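Side-chain contacts in alpha-hemoglobin-stabilizing protein (Homo sapiens, PDB 1Z8U), which acts as a chaperone that binds free alpha-hemoglobin and keeps it from aggregating and precipitating during erythroid cell development: residues Leu15-Val20 with Asn46-Tyr51; Gln25-Ala30 with Asn79-Lys84; Val40-Met45 with Glu69-Leu74. The protein carries 1 engineered substitution. All coordinates share one frame; numbering follows the deposited sequence.

Contact 1. Residues Leu15-Val20 with Asn46-Tyr51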
loop_
_atom_site.group_PDB
_atom_site.type_symbol
_atom_site.label_atom_id
_atom_site.label_comp_id
_atom_site.label_asym_id
_atom_site.label_seq_id
_atom_site.Cartn_x
_atom_site.Cartn_y
_atom_site.Cartn_z
ATOM N N LEU A 15 -7.096 3.693 14.554
ATOM C CA LEU A 15 -8.423 3.702 13.954
ATOM C C LEU A 15 -8.691 5.034 13.261
ATOM O O LEU A 15 -9.516 5.122 12.350
ATOM C CB LEU A 15 -9.478 3.431 15.028
ATOM C CG LEU A 15 -9.369 2.046 15.669
ATOM C CD1 LEU A 15 -10.279 1.959 16.881
ATOM C CD2 LEU A 15 -9.736 0.982 14.643
ATOM N N LYS A 16 -7.996 6.075 13.702
ATOM C CA LYS A 16 -8.165 7.376 13.084
ATOM C C LYS A 16 -7.320 7.322 11.822
ATOM O O LYS A 16 -7.779 7.665 10.726
ATOM C CB LYS A 16 -7.666 8.488 14.012
ATOM C CG LYS A 16 -8.102 9.883 13.570
ATOM C CD LYS A 16 -7.672 10.965 14.547
ATOM C CE LYS A 16 -8.251 12.317 14.145
ATOM N NZ LYS A 16 -7.855 12.715 12.761
ATOM N N GLU A 17 -6.084 6.867 11.996
ATOM C CA GLU A 17 -5.143 6.727 10.891
ATOM C C GLU A 17 -5.743 5.801 9.833
ATOM O O GLU A 17 -5.582 6.023 8.637
ATOM C CB GLU A 17 -3.815 6.159 11.414
ATOM C CG GLU A 17 -3.140 7.051 12.473
ATOM C CD GLU A 17 -2.023 6.356 13.248
ATOM O OE1 GLU A 17 -1.397 7.011 14.113
ATOM O OE2 GLU A 17 -1.774 5.159 12.999
ATOM N N PHE A 18 -6.452 4.771 10.283
ATOM C CA PHE A 18 -7.072 3.818 9.377
ATOM C C PHE A 18 -8.210 4.449 8.578
ATOM O O PHE A 18 -8.486 4.052 7.440
ATOM C CB PHE A 18 -7.606 2.616 10.157
ATOM C CG PHE A 18 -8.045 1.479 9.282
ATOM C CD1 PHE A 18 -7.111 0.761 8.538
ATOM C CD2 PHE A 18 -9.384 1.139 9.183
ATOM C CE1 PHE A 18 -7.506 -0.276 7.711
ATOM C CE2 PHE A 18 -9.797 0.102 8.359
ATOM C CZ PHE A 18 -8.855 -0.607 7.620
ATOM N N SER A 19 -8.873 5.436 9.173
ATOM C CA SER A 19 -9.982 6.101 8.501
ATOM C C SER A 19 -9.507 7.063 7.431
ATOM O O SER A 19 -10.101 7.140 6.359
ATOM C CB SER A 19 -10.855 6.836 9.512
ATOM O OG SER A 19 -11.619 5.910 10.260
ATOM N N VAL A 20 -8.446 7.809 7.714
ATOM C CA VAL A 20 -7.941 8.726 6.706
ATOM C C VAL A 20 -7.466 7.870 5.531
ATOM O O VAL A 20 -7.589 8.268 4.370
ATOM C CB VAL A 20 -6.786 9.610 7.237
ATOM C CG1 VAL A 20 -5.731 8.772 7.909
ATOM C CG2 VAL A 20 -6.178 10.374 6.092
ATOM N N ASN A 46 -3.641 -6.275 8.575
ATOM C CA ASN A 46 -2.523 -7.058 9.088
ATOM C C ASN A 46 -1.432 -6.042 9.404
ATOM O O ASN A 46 -0.847 -6.039 10.484
ATOM C CB ASN A 46 -2.021 -8.047 8.028
ATOM C CG ASN A 46 -2.936 -9.250 7.869
ATOM O OD1 ASN A 46 -2.741 -10.086 6.980
ATOM N ND2 ASN A 46 -3.937 -9.349 8.734
ATOM N N PHE A 47 -1.197 -5.163 8.436
ATOM C CA PHE A 47 -0.205 -4.103 8.532
ATOM C C PHE A 47 -0.302 -3.323 9.847
ATOM O O PHE A 47 0.679 -3.229 10.575
ATOM C CB PHE A 47 -0.362 -3.161 7.320
ATOM C CG PHE A 47 0.325 -1.838 7.480
ATOM C CD1 PHE A 47 -0.343 -0.659 7.158
ATOM C CD2 PHE A 47 1.623 -1.764 7.988
ATOM C CE1 PHE A 47 0.263 0.578 7.342
ATOM C CE2 PHE A 47 2.243 -0.533 8.179
ATOM C CZ PHE A 47 1.562 0.644 7.855
ATOM N N TYR A 48 -1.472 -2.755 10.140
ATOM C CA TYR A 48 -1.669 -1.993 11.379
ATOM C C TYR A 48 -1.433 -2.847 12.618
ATOM O O TYR A 48 -0.810 -2.409 13.584
ATOM C CB TYR A 48 -3.081 -1.412 11.449
ATOM C CG TYR A 48 -3.240 -0.103 10.726
ATOM C CD1 TYR A 48 -2.944 0.001 9.366
ATOM C CD2 TYR A 48 -3.702 1.036 11.394
ATOM C CE1 TYR A 48 -3.106 1.204 8.683
ATOM C CE2 TYR A 48 -3.870 2.254 10.715
ATOM C CZ TYR A 48 -3.571 2.323 9.355
ATOM O OH TYR A 48 -3.768 3.489 8.655
ATOM N N ILE A 49 -1.939 -4.068 12.596
ATOM C CA ILE A 49 -1.760 -4.946 13.733
ATOM C C ILE A 49 -0.277 -5.197 13.966
ATOM O O ILE A 49 0.229 -4.964 15.059
ATOM C CB ILE A 49 -2.481 -6.278 13.510
ATOM C CG1 ILE A 49 -3.987 -6.052 13.557
ATOM C CG2 ILE A 49 -2.072 -7.282 14.564
ATOM C CD1 ILE A 49 -4.777 -7.269 13.162
ATOM N N ASN A 50 0.422 -5.654 12.933
ATOM C CA ASN A 50 1.846 -5.937 13.055
ATOM C C ASN A 50 2.624 -4.688 13.433
ATOM O O ASN A 50 3.735 -4.777 13.950
ATOM C CB ASN A 50 2.389 -6.514 11.749
ATOM C CG ASN A 50 1.635 -7.765 11.296
ATOM O OD1 ASN A 50 2.039 -8.436 10.340
ATOM N ND2 ASN A 50 0.531 -8.077 11.976
ATOM N N TYR A 51 2.039 -3.521 13.180
ATOM C CA TYR A 51 2.698 -2.264 13.516
ATOM C C TYR A 51 2.566 -1.986 15.002
ATOM O O TYR A 51 3.563 -1.905 15.718
ATOM C CB TYR A 51 2.091 -1.086 12.739
ATOM C CG TYR A 51 2.590 0.271 13.214
ATOM C CD1 TYR A 51 1.722 1.186 13.812
ATOM C CD2 TYR A 51 3.937 0.634 13.076
ATOM C CE1 TYR A 51 2.182 2.440 14.260
ATOM C CE2 TYR A 51 4.406 1.874 13.517
ATOM C CZ TYR A 51 3.527 2.775 14.105
ATOM O OH TYR A 51 3.978 4.017 14.510
#
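The phenol of Y48 reaches across to the backbone of the opposing helix, its OH 3.1 Å from the carbonyl O of E17. This is at most a weak hydrogen bond, and a doubtful one, because that carbonyl is crowded in the model. It joins helix 5-23 to helix 34-52, antiparallel neighbours in the three-helix bundle that makes up this protein.

The ring contact is on firmer ground. F18 turns its edge to the face of Y48 in a T-shaped pair, centroids 5.3 Å apart and planes at 84°. With CG swung anti to the backbone N (chi1 -170°), the F18 ring comes over Y48 so that F18 CD1 stands 3.9 Å above the Y48 plane, almost over the middle of the ring. On the other side, chi1 of -84° leaves Y48 CG anti to the carbonyl carbon, and the ring reaches across so that its outer half lies against the main chain of F18: Y48 CZ is 3.8 Å from F18 CA.

At the rim of the Y48 ring, near its plane, sits E17 CB. The carboxylate of E17 turns to another partner, OE2 hydrogen-bonding Y52 OH near the end of helix 34-52. E17 and Y48 also pack on apolar side chains of the other protein chain, probably alpha-hemoglobin. F18 CB also packs on Y48 CE2, 3.8 Å away.

Contact 2. Residues Gln25-Ala30 with Asn79-Lys84. Engineered in segment 25-30: A30 (natural residue Pro).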
loop_
_atom_site.group_PDB
_atom_site.type_symbol
_atom_site.label_atom_id
_atom_site.label_comp_id
_atom_site.label_asym_id
_atom_site.label_seq_id
_atom_site.Cartn_x
_atom_site.Cartn_y
_atom_site.Cartn_z
ATOM N N GLN A 25 -9.546 6.912 -0.212
ATOM C CA GLN A 25 -9.660 6.009 -1.356
ATOM C C GLN A 25 -10.630 6.497 -2.440
ATOM O O GLN A 25 -11.780 6.826 -2.156
ATOM C CB GLN A 25 -10.081 4.618 -0.877
ATOM C CG GLN A 25 -9.107 3.983 0.104
ATOM C CD GLN A 25 -7.740 3.700 -0.510
ATOM O OE1 GLN A 25 -7.642 3.110 -1.591
ATOM N NE2 GLN A 25 -6.679 4.105 0.187
ATOM N N VAL A 26 -10.156 6.532 -3.682
ATOM C CA VAL A 26 -10.964 6.970 -4.821
ATOM C C VAL A 26 -11.393 5.777 -5.669
ATOM O O VAL A 26 -10.656 5.314 -6.536
ATOM C CB VAL A 26 -10.178 7.960 -5.705
ATOM C CG1 VAL A 26 -10.108 9.316 -5.028
ATOM C CG2 VAL A 26 -8.761 7.436 -5.942
ATOM N N PHE A 27 -12.601 5.292 -5.426
ATOM C CA PHE A 27 -13.114 4.133 -6.142
ATOM C C PHE A 27 -12.952 4.138 -7.654
ATOM O O PHE A 27 -12.669 3.098 -8.237
ATOM C CB PHE A 27 -14.583 3.894 -5.779
ATOM C CG PHE A 27 -14.792 3.391 -4.374
ATOM C CD1 PHE A 27 -13.708 3.140 -3.535
ATOM C CD2 PHE A 27 -16.074 3.161 -3.892
ATOM C CE1 PHE A 27 -13.900 2.667 -2.238
ATOM C CE2 PHE A 27 -16.275 2.688 -2.596
ATOM C CZ PHE A 27 -15.185 2.439 -1.769
ATOM N N ASN A 28 -13.123 5.282 -8.306
ATOM C CA ASN A 28 -12.978 5.303 -9.761
ATOM C C ASN A 28 -11.582 4.878 -10.181
ATOM O O ASN A 28 -11.300 4.720 -11.369
ATOM C CB ASN A 28 -13.286 6.689 -10.332
ATOM C CG ASN A 28 -14.722 6.818 -10.803
ATOM O OD1 ASN A 28 -15.204 5.995 -11.578
ATOM N ND2 ASN A 28 -15.410 7.857 -10.340
ATOM N N ASP A 29 -10.716 4.679 -9.192
ATOM C CA ASP A 29 -9.342 4.273 -9.447
ATOM C C ASP A 29 -8.986 2.977 -8.707
ATOM O O ASP A 29 -7.984 2.922 -7.986
ATOM C CB ASP A 29 -8.382 5.396 -9.027
ATOM C CG ASP A 29 -8.744 6.738 -9.647
ATOM O OD1 ASP A 29 -8.888 6.810 -10.885
ATOM O OD2 ASP A 29 -8.882 7.725 -8.896
ATOM N N ALA A 30 -9.803 1.939 -8.891
ATOM C CA ALA A 30 -9.563 0.653 -8.237
ATOM C C ALA A 30 -9.326 -0.497 -9.217
ATOM O O ALA A 30 -8.369 -1.256 -9.062
ATOM C CB ALA A 30 -10.727 0.311 -7.318
ATOM N N ASN A 79 -15.704 -2.665 7.274
ATOM C CA ASN A 79 -16.975 -3.217 6.817
ATOM C C ASN A 79 -17.805 -2.225 6.009
ATOM O O ASN A 79 -18.315 -2.563 4.940
ATOM C CB ASN A 79 -17.784 -3.731 8.006
ATOM C CG ASN A 79 -17.140 -4.929 8.668
ATOM O OD1 ASN A 79 -16.827 -5.924 8.008
ATOM N ND2 ASN A 79 -16.942 -4.847 9.979
ATOM N N PRO A 80 -17.973 -0.993 6.517
ATOM C CA PRO A 80 -18.759 -0.010 5.761
ATOM C C PRO A 80 -18.054 0.274 4.435
ATOM O O PRO A 80 -18.695 0.464 3.401
ATOM C CB PRO A 80 -18.763 1.206 6.684
ATOM C CG PRO A 80 -18.697 0.589 8.047
ATOM C CD PRO A 80 -17.656 -0.484 7.862
ATOM N N PHE A 81 -16.722 0.290 4.493
ATOM C CA PHE A 81 -15.864 0.537 3.336
ATOM C C PHE A 81 -16.094 -0.531 2.279
ATOM O O PHE A 81 -16.361 -0.223 1.119
ATOM C CB PHE A 81 -14.395 0.517 3.765
ATOM C CG PHE A 81 -13.422 0.753 2.639
ATOM C CD1 PHE A 81 -13.120 2.046 2.217
ATOM C CD2 PHE A 81 -12.795 -0.320 2.009
ATOM C CE1 PHE A 81 -12.202 2.265 1.187
ATOM C CE2 PHE A 81 -11.878 -0.113 0.979
ATOM C CZ PHE A 81 -11.579 1.180 0.568
ATOM N N LEU A 82 -15.984 -1.788 2.688
ATOM C CA LEU A 82 -16.185 -2.898 1.770
ATOM C C LEU A 82 -17.578 -2.862 1.154
ATOM O O LEU A 82 -17.749 -3.148 -0.029
ATOM C CB LEU A 82 -15.984 -4.230 2.495
ATOM C CG LEU A 82 -14.570 -4.558 2.984
ATOM C CD1 LEU A 82 -14.608 -5.867 3.764
ATOM C CD2 LEU A 82 -13.612 -4.660 1.798
ATOM N N ALA A 83 -18.569 -2.508 1.966
ATOM C CA ALA A 83 -19.953 -2.443 1.506
ATOM C C ALA A 83 -20.138 -1.361 0.449
ATOM O O ALA A 83 -20.729 -1.606 -0.607
ATOM C CB ALA A 83 -20.879 -2.183 2.682
ATOM N N LYS A 84 -19.641 -0.162 0.736
ATOM C CA LYS A 84 -19.766 0.927 -0.215
ATOM C C LYS A 84 -19.068 0.526 -1.512
ATOM O O LYS A 84 -19.619 0.703 -2.597
ATOM C CB LYS A 84 -19.147 2.210 0.339
ATOM C CG LYS A 84 -19.452 3.431 -0.518
ATOM C CD LYS A 84 -18.718 4.677 -0.038
ATOM C CE LYS A 84 -18.976 5.853 -0.973
ATOM N NZ LYS A 84 -18.148 7.040 -0.625
#
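F27 presents its edge to the face of F81 in an offset edge-to-face pair, with ring planes at 76° and centroids 5.6 Å apart. The meeting is off-centre: F27 CZ stands 4.2 Å above the F81 plane but toward the rim. The two side chains come from opposite directions and slide past each other, and the closest atoms are F27 CE1 and F81 CE1, 3.8 Å apart. F81 gets there because its CG lies anti to the backbone N (chi1 180°), which carries the ring out from helix 60-86 to the loop even though its CB does not head straight for it.

The other flank of the F27 ring is taken up by K84, nearly one helical turn on from F81. F27 CE2 lies 3.9 Å from K84 CG, with K84 CB and CD only slightly farther, and it also rests against the lysine backbone, F27 CE2 being 3.7 Å from K84 C. Stretched out along its whole length, the lysine lays CB, CG and CD alongside this one ring carbon.

Q25 crosses F81 at about a right angle. Its CB meets the ring edge in plane, while Q25 CG comes to 3.7 Å of F81 CE1 from an oblique direction. The chain bends at chi2, and its amide nitrogen has other partners: NE2 bonds to L21 O and to an acidic side chain of the other protein chain.

Y85 and F88 also meet the F27 ring, Y85 in an edge-to-face pair, and F81 packs on M37 and V41 of helix 34-52. The result is an aromatic cluster at one end of the three-helix bundle, where the loop between helices 5-23 and 34-52 folds back onto helix 60-86.

Contact 3. Residues Val40-Met45 with Glu69-Leu74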
loop_
_atom_site.group_PDB
_atom_site.type_symbol
_atom_site.label_atom_id
_atom_site.label_comp_id
_atom_site.label_asym_id
_atom_site.label_seq_id
_atom_site.Cartn_x
_atom_site.Cartn_y
_atom_site.Cartn_z
ATOM N N VAL A 40 -6.497 -6.677 -0.343
ATOM C CA VAL A 40 -5.838 -5.398 -0.079
ATOM C C VAL A 40 -6.133 -4.921 1.332
ATOM O O VAL A 40 -5.219 -4.698 2.121
ATOM C CB VAL A 40 -6.298 -4.290 -1.058
ATOM C CG1 VAL A 40 -5.957 -2.935 -0.493
ATOM C CG2 VAL A 40 -5.615 -4.445 -2.390
ATOM N N VAL A 41 -7.420 -4.770 1.652
ATOM C CA VAL A 41 -7.823 -4.303 2.983
ATOM C C VAL A 41 -7.286 -5.184 4.104
ATOM O O VAL A 41 -6.796 -4.671 5.107
ATOM C CB VAL A 41 -9.372 -4.181 3.106
ATOM C CG1 VAL A 41 -9.765 -3.700 4.519
ATOM C CG2 VAL A 41 -9.895 -3.194 2.071
ATOM N N GLU A 42 -7.354 -6.502 3.951
ATOM C CA GLU A 42 -6.833 -7.354 5.007
ATOM C C GLU A 42 -5.338 -7.129 5.172
ATOM O O GLU A 42 -4.827 -7.218 6.289
ATOM C CB GLU A 42 -7.117 -8.829 4.739
ATOM C CG GLU A 42 -7.834 -9.524 5.908
ATOM C CD GLU A 42 -6.971 -9.709 7.151
ATOM O OE1 GLU A 42 -7.509 -10.155 8.195
ATOM O OE2 GLU A 42 -5.759 -9.417 7.086
ATOM N N ASP A 43 -4.635 -6.832 4.074
ATOM C CA ASP A 43 -3.200 -6.559 4.165
ATOM C C ASP A 43 -3.013 -5.270 4.958
ATOM O O ASP A 43 -2.120 -5.164 5.806
ATOM C CB ASP A 43 -2.574 -6.414 2.778
ATOM C CG ASP A 43 -2.297 -7.754 2.117
ATOM O OD1 ASP A 43 -1.899 -7.763 0.938
ATOM O OD2 ASP A 43 -2.465 -8.801 2.771
ATOM N N TRP A 44 -3.874 -4.294 4.694
ATOM C CA TRP A 44 -3.812 -3.031 5.415
ATOM C C TRP A 44 -4.070 -3.249 6.900
ATOM O O TRP A 44 -3.461 -2.588 7.738
ATOM C CB TRP A 44 -4.835 -2.044 4.868
ATOM C CG TRP A 44 -4.521 -1.559 3.491
ATOM C CD1 TRP A 44 -3.304 -1.576 2.868
ATOM C CD2 TRP A 44 -5.425 -0.912 2.590
ATOM N NE1 TRP A 44 -3.396 -0.978 1.637
ATOM C CE2 TRP A 44 -4.687 -0.562 1.439
ATOM C CE3 TRP A 44 -6.790 -0.591 2.644
ATOM C CZ2 TRP A 44 -5.270 0.096 0.348
ATOM C CZ3 TRP A 44 -7.367 0.061 1.562
ATOM C CH2 TRP A 44 -6.608 0.398 0.428
ATOM N N MET A 45 -4.969 -4.171 7.237
ATOM C CA MET A 45 -5.239 -4.433 8.651
ATOM C C MET A 45 -4.103 -5.241 9.271
ATOM O O MET A 45 -3.638 -4.922 10.361
ATOM C CB MET A 45 -6.595 -5.133 8.831
ATOM C CG MET A 45 -7.757 -4.198 8.531
ATOM S SD MET A 45 -9.378 -4.847 8.938
ATOM C CE MET A 45 -9.901 -5.484 7.354
ATOM N N GLU A 69 -8.605 -6.063 20.360
ATOM C CA GLU A 69 -9.649 -5.045 20.339
ATOM C C GLU A 69 -9.458 -4.196 19.089
ATOM O O GLU A 69 -10.425 -3.824 18.422
ATOM C CB GLU A 69 -9.581 -4.150 21.583
ATOM C CG GLU A 69 -10.852 -3.326 21.808
ATOM C CD GLU A 69 -10.629 -2.090 22.668
ATOM O OE1 GLU A 69 -10.024 -2.217 23.754
ATOM O OE2 GLU A 69 -11.067 -0.989 22.260
ATOM N N LEU A 70 -8.201 -3.891 18.779
ATOM C CA LEU A 70 -7.878 -3.098 17.600
ATOM C C LEU A 70 -8.484 -3.760 16.366
ATOM O O LEU A 70 -9.337 -3.173 15.694
ATOM C CB LEU A 70 -6.357 -2.980 17.436
ATOM C CG LEU A 70 -5.835 -2.376 16.124
ATOM C CD1 LEU A 70 -6.295 -0.925 15.975
ATOM C CD2 LEU A 70 -4.320 -2.473 16.108
ATOM N N ARG A 71 -8.046 -4.984 16.077
ATOM C CA ARG A 71 -8.559 -5.714 14.927
ATOM C C ARG A 71 -10.088 -5.716 14.904
ATOM O O ARG A 71 -10.688 -5.592 13.835
ATOM C CB ARG A 71 -8.024 -7.148 14.917
ATOM C CG ARG A 71 -8.707 -8.038 13.894
ATOM C CD ARG A 71 -7.927 -9.313 13.637
ATOM N NE ARG A 71 -6.964 -9.141 12.553
ATOM C CZ ARG A 71 -6.056 -10.047 12.202
ATOM N NH1 ARG A 71 -5.978 -11.202 12.854
ATOM N NH2 ARG A 71 -5.226 -9.798 11.194
ATOM N N GLN A 72 -10.715 -5.851 16.076
ATOM C CA GLN A 72 -12.177 -5.843 16.167
ATOM C C GLN A 72 -12.705 -4.518 15.624
ATOM O O GLN A 72 -13.713 -4.482 14.916
ATOM C CB GLN A 72 -12.653 -5.981 17.620
ATOM C CG GLN A 72 -13.875 -6.852 17.859
ATOM C CD GLN A 72 -15.175 -6.099 17.573
ATOM O OE1 GLN A 72 -16.013 -6.562 16.795
ATOM N NE2 GLN A 72 -15.343 -4.933 18.193
ATOM N N GLU A 73 -12.015 -3.435 15.971
ATOM C CA GLU A 73 -12.401 -2.094 15.545
ATOM C C GLU A 73 -12.045 -1.793 14.095
ATOM O O GLU A 73 -12.829 -1.167 13.379
ATOM C CB GLU A 73 -11.763 -1.050 16.463
ATOM C CG GLU A 73 -12.253 -1.113 17.905
ATOM C CD GLU A 73 -13.741 -0.823 18.040
ATOM O OE1 GLU A 73 -14.261 -0.916 19.173
ATOM O OE2 GLU A 73 -14.393 -0.499 17.024
ATOM N N LEU A 74 -10.865 -2.231 13.663
ATOM C CA LEU A 74 -10.438 -2.002 12.290
ATOM C C LEU A 74 -11.479 -2.577 11.336
ATOM O O LEU A 74 -11.769 -1.999 10.288
ATOM C CB LEU A 74 -9.076 -2.653 12.048
ATOM C CG LEU A 74 -7.926 -1.986 12.803
ATOM C CD1 LEU A 74 -6.688 -2.853 12.739
ATOM C CD2 LEU A 74 -7.659 -0.617 12.215
#
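Two flat charged groups meet here, the carboxylate of E42 and the guanidinium of R71, their planes 65° apart. E42 OE1 lies 3.8 Å from R71 NH2, and E42 OE2 is 4.2 Å from R71 NH2. OE1 approaches obliquely, well out of the guanidinium plane, so no N-H points at it: this is a long salt bridge held by charge alone. The side chains cross at about a right angle. E42 bends at chi2, and R71 runs extended to CD before turning at chi3 (-90°), which brings NH2 round toward the glutamate. The W44 indole, which takes no part in this contact, has V40 CG1 over one face, toward the rim, and meets polar side chains of the other protein chain.

Both segments belong to the three-helix bundle, where helices 34-52 and 60-86 follow each other in the chain and run antiparallel. They come close at M45 and L74, whose CA atoms are 6.8 Å apart.

M45 and L74 slide past each other in opposite directions. M45 SD does most of the touching, 3.8 Å from L74 CB and 3.9 Å from L74 C, so the sulfur rests on the root of the leucine and its backbone. M45 CG is 4.1 Å from L74 CB. The methionine runs straight through chi2 and then bends at chi3 (-96°), turning CE aside once the sulfur has made this contact. Farther along helix 60-86, M45 also packs on N75 and A78, while L74 is covered by L15 and F18 of helix 5-23 and by Y48.

How the contacts relate
Contacts 1 and 3 lie near the middle of the chain, their centres about 7 Å apart, and share helix 34-52: one ties it to helix 5-23, the other to helix 60-86. They touch directly, as where L15 packs on E73 and I49 on R71. Contact 2 sits toward one end, its centre about 14 Å from that of the chain, and binds a loop to helix 60-86; it meets contact 3 through Q25 on W44 and F81 on V41. Contact 1 is buried and mainly aromatic. Contact 3 pairs a buried sulfur-aliphatic core with a charged pair at its margin, and contact 2 combines rings with an exposed lysine's methylenes.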